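Local coordinates for protein orotidine 5'-phosphate decarboxylase (Methanocaldococcus jannaschii, PDB 4LUI) that probably catalyses the decarboxylation of orotidine 5'-monophosphate to uridine 5'-monophosphate, the last step of de novo UMP biosynthesis, at residues I162-T167 and L181-P186; K23-L28 and N205-V210. All blocks are in the same frame, centred on the assembly; numbering follows the deposited sequence.

In the fold
Both contacts belong to one closed parallel barrel of eight strands, a TIM barrel, and illustrate the two ways in which such a wall is joined. Contact 1 pairs strands 161-163 and 183-186, successive in the chain and connected by helix 169-179. Contact 2 pairs strand 23-27 with strand 207-210, the first with the last, and so closes the ring; contact 1 is nested within the long loop it shuts. Their centres lie about 10 Å apart, and strands 183-186 and 207-210 are themselves neighbours, with V183 N bonded to the D206 carboxylate and I209 N probably to T185 O. Contact 1 includes the predicted substrate-binding P186, and contact 2 comes close to D29 and G187, also predicted.

Contact 1. Residues I162-T167 and L181-P186; sequences IVAPST and LPVITP
I162 lays CG1 and CD1 of its side chain against V183, with I162 CG1 3.9 Å from V183 CG2, on the helix-facing side of the sheet. The two strands are the flanks of a beta-alpha-beta unit of the TIM barrel, and helix 169-179, which links them, covers this side through I175 and A179. The torsion of I162 sets CG1 between the backbone N and the carbonyl carbon (chi1 58°), leaving CG2 beside the N and directed to L181 CD1. V163 and I184 turn to the other face, inside the barrel, where V163 CG2 comes within 4.2 Å of I184 CB and both residues meet I129.

The parallel pairing begins with I162 N giving its hydrogen to P182 O, in the plane of that carbonyl. I162 O then receives I184 N at 2.7 Å, and A164 N reaches I184 O in a longer bond of 3.2 Å. The next N-H of the parallel pattern would come from residue 186, but this is a proline, and P186 CD stands 3.8 Å from A164 O instead. A side chain makes good the loss: T185 OG1 donates to A164 O at 2.8 Å, tilted 27° from the carbonyl plane. OG1 lies anti to the T185 backbone N (chi1 -166°), beside its own carbonyl carbon, and from there reaches A164 O, while the backbone of T185 bonds to the strand beyond, at Y207 and I209.

Past the strand, P165 touches S135, and P186 is itself a predicted substrate-binding residue, so the pair ends at the rim of the probable active site. There S166 points toward the partner segment: S166 OG donates to P186 O at 2.7 Å and sits 3.7 Å from P186 CD.

Contact 2. Residues K23-L28 and N205-V210; sequences KLMLAL and NDYVIV
K23 arches over Y207, with its CE 3.7 Å from the ring centroid in a CH-pi contact, while the methyl CE of M25 lies over the opposite face, 3.5 Å from Y207 CD2. The bend of the lysine chain at chi3 (-86°) carries its ammonium group round to the phenol, where K23 NZ gives Y207 OH a weak hydrogen bond of 2.8 Å. That hydroxyl has E75 OE1 as its main partner and the lysine as a weak second one. K23 NZ also donates to a water at 2.9 Å, and the same water passes a hydrogen to N205 O at 2.8 Å, tying the lysine to the turn that precedes strand 207-210.

The backbones satisfy one another in regular parallel fashion. D206 O accepts K23 N, K23 O accepts V208 N, V208 O accepts M25 N in a nearly straight bond (172° at the hydrogen), M25 O accepts V210 N, and V210 O accepts A27 N. Several of these carbonyls are approached by a CA-H as well, I209 CA at M25 O being one case. The D206 carboxylate looks elsewhere: OD1 takes V183 N, and OD2 takes D203 N and a salt bridge from K176.

Residues alternate between two surfaces. K23, M25, Y207 and I209 face the barrel interior, and A27, whose CB points toward strand 207-210, meets I209 CG2 with that atom at 3.7 Å; L24 CD1 meets V210 CG2 at 3.7 Å on the outer side. This is the seam that closes the TIM barrel: strand 49-53 flanks 23-27 and bonds to L24 and L26, with L24 N also taken by D48 OD2 just before it, strand 183-186 flanks 207-210 and sets I184 against M25, Y207 and I209, and helix 33-43 packs on L26 from outside through I39 and V43.

Contact 1. Residues I162-T167 and L181-P186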
loop_
_atom_site.group_PDB
_atom_site.type_symbol
_atom_site.label_atom_id
_atom_site.label_comp_id
_atom_site.label_asym_id
_atom_site.label_seq_id
_atom_site.Cartn_x
_atom_site.Cartn_y
_atom_site.Cartn_z
ATOM N N ILE B 162 2.607 2.670 -16.663
ATOM C CA ILE B 162 1.385 2.781 -15.871
ATOM C C ILE B 162 0.673 1.439 -15.797
ATOM O O ILE B 162 0.862 0.556 -16.656
ATOM C CB ILE B 162 0.426 3.839 -16.451
ATOM C CG1 ILE B 162 0.056 3.504 -17.892
ATOM C CG2 ILE B 162 1.062 5.220 -16.398
ATOM C CD1 ILE B 162 -1.006 4.429 -18.459
ATOM N N VAL B 163 -0.156 1.302 -14.765
ATOM C CA VAL B 163 -1.000 0.127 -14.575
ATOM C C VAL B 163 -2.433 0.581 -14.809
ATOM O O VAL B 163 -2.875 1.561 -14.222
ATOM C CB VAL B 163 -0.877 -0.408 -13.142
ATOM C CG1 VAL B 163 -1.945 -1.455 -12.871
ATOM C CG2 VAL B 163 0.495 -0.985 -12.917
ATOM N N ALA B 164 -3.142 -0.118 -15.688
ATOM C CA ALA B 164 -4.518 0.229 -16.020
ATOM C C ALA B 164 -5.232 -1.020 -16.534
ATOM O O ALA B 164 -4.583 -1.977 -16.968
ATOM C CB ALA B 164 -4.554 1.352 -17.062
ATOM N N PRO B 165 -6.569 -1.040 -16.446
ATOM C CA PRO B 165 -7.339 -2.228 -16.825
ATOM C C PRO B 165 -7.539 -2.406 -18.326
ATOM O O PRO B 165 -7.418 -1.451 -19.098
ATOM C CB PRO B 165 -8.707 -1.979 -16.168
ATOM C CG PRO B 165 -8.465 -0.935 -15.138
ATOM C CD PRO B 165 -7.405 -0.066 -15.724
ATOM N N SER B 166 -7.884 -3.638 -18.707
ATOM C CA SER B 166 -8.167 -4.001 -20.090
ATOM C C SER B 166 -9.624 -4.460 -20.269
ATOM O O SER B 166 -9.968 -5.107 -21.264
ATOM C CB SER B 166 -7.219 -5.123 -20.525
ATOM O OG SER B 166 -7.299 -6.217 -19.615
ATOM N N THR B 167 -10.477 -4.116 -19.311
ATOM C CA THR B 167 -11.895 -4.485 -19.382
ATOM C C THR B 167 -12.632 -3.868 -20.569
ATOM O O THR B 167 -13.653 -4.399 -21.017
ATOM C CB THR B 167 -12.635 -4.129 -18.084
ATOM O OG1 THR B 167 -12.484 -2.732 -17.814
ATOM C CG2 THR B 167 -12.081 -4.929 -16.922
ATOM N N LEU B 181 2.950 6.172 -22.501
ATOM C CA LEU B 181 3.910 5.410 -21.724
ATOM C C LEU B 181 3.563 3.936 -21.844
ATOM O O LEU B 181 2.421 3.592 -22.173
ATOM C CB LEU B 181 3.810 5.806 -20.244
ATOM C CG LEU B 181 4.326 7.205 -19.922
ATOM C CD1 LEU B 181 3.908 7.609 -18.529
ATOM C CD2 LEU B 181 5.841 7.246 -20.071
ATOM N N PRO B 182 4.535 3.054 -21.559
ATOM C CA PRO B 182 4.208 1.629 -21.439
ATOM C C PRO B 182 3.072 1.375 -20.448
ATOM O O PRO B 182 2.978 2.043 -19.411
ATOM C CB PRO B 182 5.509 1.023 -20.909
ATOM C CG PRO B 182 6.570 1.913 -21.485
ATOM C CD PRO B 182 5.978 3.297 -21.391
ATOM N N VAL B 183 2.219 0.411 -20.781
ATOM C CA VAL B 183 1.096 0.043 -19.939
ATOM C C VAL B 183 1.272 -1.400 -19.516
ATOM O O VAL B 183 1.739 -2.241 -20.307
ATOM C CB VAL B 183 -0.233 0.181 -20.703
ATOM C CG1 VAL B 183 -1.404 -0.137 -19.789
ATOM C CG2 VAL B 183 -0.375 1.585 -21.239
ATOM N N ILE B 184 0.918 -1.661 -18.262
ATOM C CA ILE B 184 0.874 -2.994 -17.676
ATOM C C ILE B 184 -0.607 -3.285 -17.403
ATOM O O ILE B 184 -1.258 -2.558 -16.649
ATOM C CB ILE B 184 1.663 -3.009 -16.368
ATOM C CG1 ILE B 184 3.139 -2.689 -16.655
ATOM C CG2 ILE B 184 1.529 -4.343 -15.669
ATOM C CD1 ILE B 184 3.909 -2.196 -15.424
ATOM N N THR B 185 -1.142 -4.319 -18.043
ATOM C CA THR B 185 -2.587 -4.545 -18.043
ATOM C C THR B 185 -2.900 -6.047 -18.085
ATOM O O THR B 185 -2.098 -6.835 -18.579
ATOM C CB THR B 185 -3.233 -3.815 -19.247
ATOM O OG1 THR B 185 -4.654 -3.746 -19.073
ATOM C CG2 THR B 185 -2.925 -4.515 -20.563
ATOM N N PRO B 186 -4.059 -6.466 -17.557
ATOM C CA PRO B 186 -4.317 -7.912 -17.629
ATOM C C PRO B 186 -4.463 -8.411 -19.057
ATOM O O PRO B 186 -5.099 -7.756 -19.880
ATOM C CB PRO B 186 -5.653 -8.062 -16.893
ATOM C CG PRO B 186 -5.678 -6.913 -15.954
ATOM C CD PRO B 186 -5.050 -5.773 -16.717
#

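Contact 2. Residues K23-L28 and N205-V210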
loop_
_atom_site.group_PDB
_atom_site.type_symbol
_atom_site.label_atom_id
_atom_site.label_comp_id
_atom_site.label_asym_id
_atom_site.label_seq_id
_atom_site.Cartn_x
_atom_site.Cartn_y
_atom_site.Cartn_z
ATOM N N LYS B 23 5.284 -7.956 -23.438
ATOM C CA LYS B 23 5.973 -8.821 -22.497
ATOM C C LYS B 23 4.954 -9.525 -21.598
ATOM O O LYS B 23 3.862 -9.015 -21.370
ATOM C CB LYS B 23 6.947 -7.998 -21.659
ATOM C CG LYS B 23 8.128 -7.476 -22.489
ATOM C CD LYS B 23 9.091 -6.648 -21.661
ATOM C CE LYS B 23 8.667 -5.199 -21.594
ATOM N NZ LYS B 23 9.735 -4.353 -20.972
ATOM N N LEU B 24 5.308 -10.707 -21.103
ATOM C CA LEU B 24 4.427 -11.447 -20.211
ATOM C C LEU B 24 4.880 -11.275 -18.766
ATOM O O LEU B 24 6.015 -11.606 -18.417
ATOM C CB LEU B 24 4.411 -12.932 -20.589
ATOM C CG LEU B 24 3.651 -13.857 -19.643
ATOM C CD1 LEU B 24 2.169 -13.483 -19.600
ATOM C CD2 LEU B 24 3.827 -15.309 -20.090
ATOM N N MET B 25 3.989 -10.748 -17.930
ATOM C CA MET B 25 4.287 -10.517 -16.524
ATOM C C MET B 25 3.445 -11.452 -15.687
ATOM O O MET B 25 2.221 -11.440 -15.786
ATOM C CB MET B 25 3.992 -9.060 -16.137
ATOM C CG MET B 25 4.262 -8.766 -14.656
ATOM S SD MET B 25 3.875 -7.057 -14.223
ATOM C CE MET B 25 5.134 -6.190 -15.138
ATOM N N LEU B 26 4.100 -12.270 -14.867
ATOM C CA LEU B 26 3.384 -13.168 -13.968
ATOM C C LEU B 26 3.028 -12.455 -12.671
ATOM O O LEU B 26 3.923 -11.930 -12.000
ATOM C CB LEU B 26 4.250 -14.411 -13.655
ATOM C CG LEU B 26 3.706 -15.350 -12.561
ATOM C CD1 LEU B 26 2.354 -15.926 -12.967
ATOM C CD2 LEU B 26 4.705 -16.468 -12.235
ATOM N N ALA B 27 1.740 -12.438 -12.319
ATOM C CA ALA B 27 1.325 -11.954 -11.005
ATOM C C ALA B 27 1.440 -13.123 -10.035
ATOM O O ALA B 27 0.587 -14.017 -10.018
ATOM C CB ALA B 27 -0.120 -11.388 -11.037
ATOM N N LEU B 28 2.505 -13.131 -9.240
ATOM C CA LEU B 28 2.844 -14.303 -8.441
ATOM C C LEU B 28 2.158 -14.203 -7.093
ATOM O O LEU B 28 2.799 -14.022 -6.060
ATOM C CB LEU B 28 4.358 -14.401 -8.270
ATOM C CG LEU B 28 4.887 -15.645 -7.550
ATOM C CD1 LEU B 28 4.405 -16.906 -8.241
ATOM C CD2 LEU B 28 6.399 -15.603 -7.498
ATOM N N ASN B 205 6.903 -2.881 -25.664
ATOM C CA ASN B 205 7.210 -2.200 -24.414
ATOM C C ASN B 205 6.088 -2.238 -23.388
ATOM O O ASN B 205 6.274 -1.821 -22.243
ATOM C CB ASN B 205 7.658 -0.773 -24.685
ATOM C CG ASN B 205 8.987 -0.732 -25.399
ATOM O OD1 ASN B 205 9.969 -1.311 -24.926
ATOM N ND2 ASN B 205 9.019 -0.100 -26.559
ATOM N N ASP B 206 4.931 -2.760 -23.787
ATOM C CA ASP B 206 3.846 -2.999 -22.831
ATOM C C ASP B 206 3.984 -4.380 -22.185
ATOM O O ASP B 206 4.768 -5.215 -22.649
ATOM C CB ASP B 206 2.489 -2.888 -23.531
ATOM C CG ASP B 206 2.254 -1.510 -24.133
ATOM O OD1 ASP B 206 2.607 -0.506 -23.483
ATOM O OD2 ASP B 206 1.719 -1.436 -25.254
ATOM N N TYR B 207 3.228 -4.606 -21.114
ATOM C CA TYR B 207 3.183 -5.914 -20.462
ATOM C C TYR B 207 1.739 -6.365 -20.330
ATOM O O TYR B 207 0.852 -5.555 -20.033
ATOM C CB TYR B 207 3.739 -5.849 -19.038
ATOM C CG TYR B 207 5.165 -5.385 -18.854
ATOM C CD1 TYR B 207 5.506 -4.037 -18.997
ATOM C CD2 TYR B 207 6.156 -6.281 -18.466
ATOM C CE1 TYR B 207 6.807 -3.603 -18.796
ATOM C CE2 TYR B 207 7.464 -5.855 -18.259
ATOM C CZ TYR B 207 7.776 -4.512 -18.419
ATOM O OH TYR B 207 9.067 -4.077 -18.223
ATOM N N VAL B 208 1.500 -7.656 -20.529
ATOM C CA VAL B 208 0.225 -8.236 -20.133
ATOM C C VAL B 208 0.446 -9.107 -18.905
ATOM O O VAL B 208 1.451 -9.820 -18.801
ATOM C CB VAL B 208 -0.460 -9.057 -21.256
ATOM C CG1 VAL B 208 -0.996 -8.133 -22.348
ATOM C CG2 VAL B 208 0.496 -10.103 -21.834
ATOM N N ILE B 209 -0.494 -9.026 -17.976
ATOM C CA ILE B 209 -0.407 -9.766 -16.719
ATOM C C ILE B 209 -1.241 -11.033 -16.794
ATOM O O ILE B 209 -2.392 -11.009 -17.229
ATOM C CB ILE B 209 -0.957 -8.950 -15.550
ATOM C CG1 ILE B 209 -0.241 -7.604 -15.422
ATOM C CG2 ILE B 209 -0.833 -9.731 -14.243
ATOM C CD1 ILE B 209 -0.946 -6.681 -14.431
ATOM N N VAL B 210 -0.662 -12.135 -16.341
ATOM C CA VAL B 210 -1.406 -13.373 -16.109
ATOM C C VAL B 210 -1.071 -13.815 -14.696
ATOM O O VAL B 210 0.082 -13.717 -14.268
ATOM C CB VAL B 210 -1.023 -14.465 -17.125
ATOM C CG1 VAL B 210 -1.743 -15.774 -16.825
ATOM C CG2 VAL B 210 -1.336 -13.994 -18.550
HETATM O O HOH W 1 8.719 -1.617 -20.854
#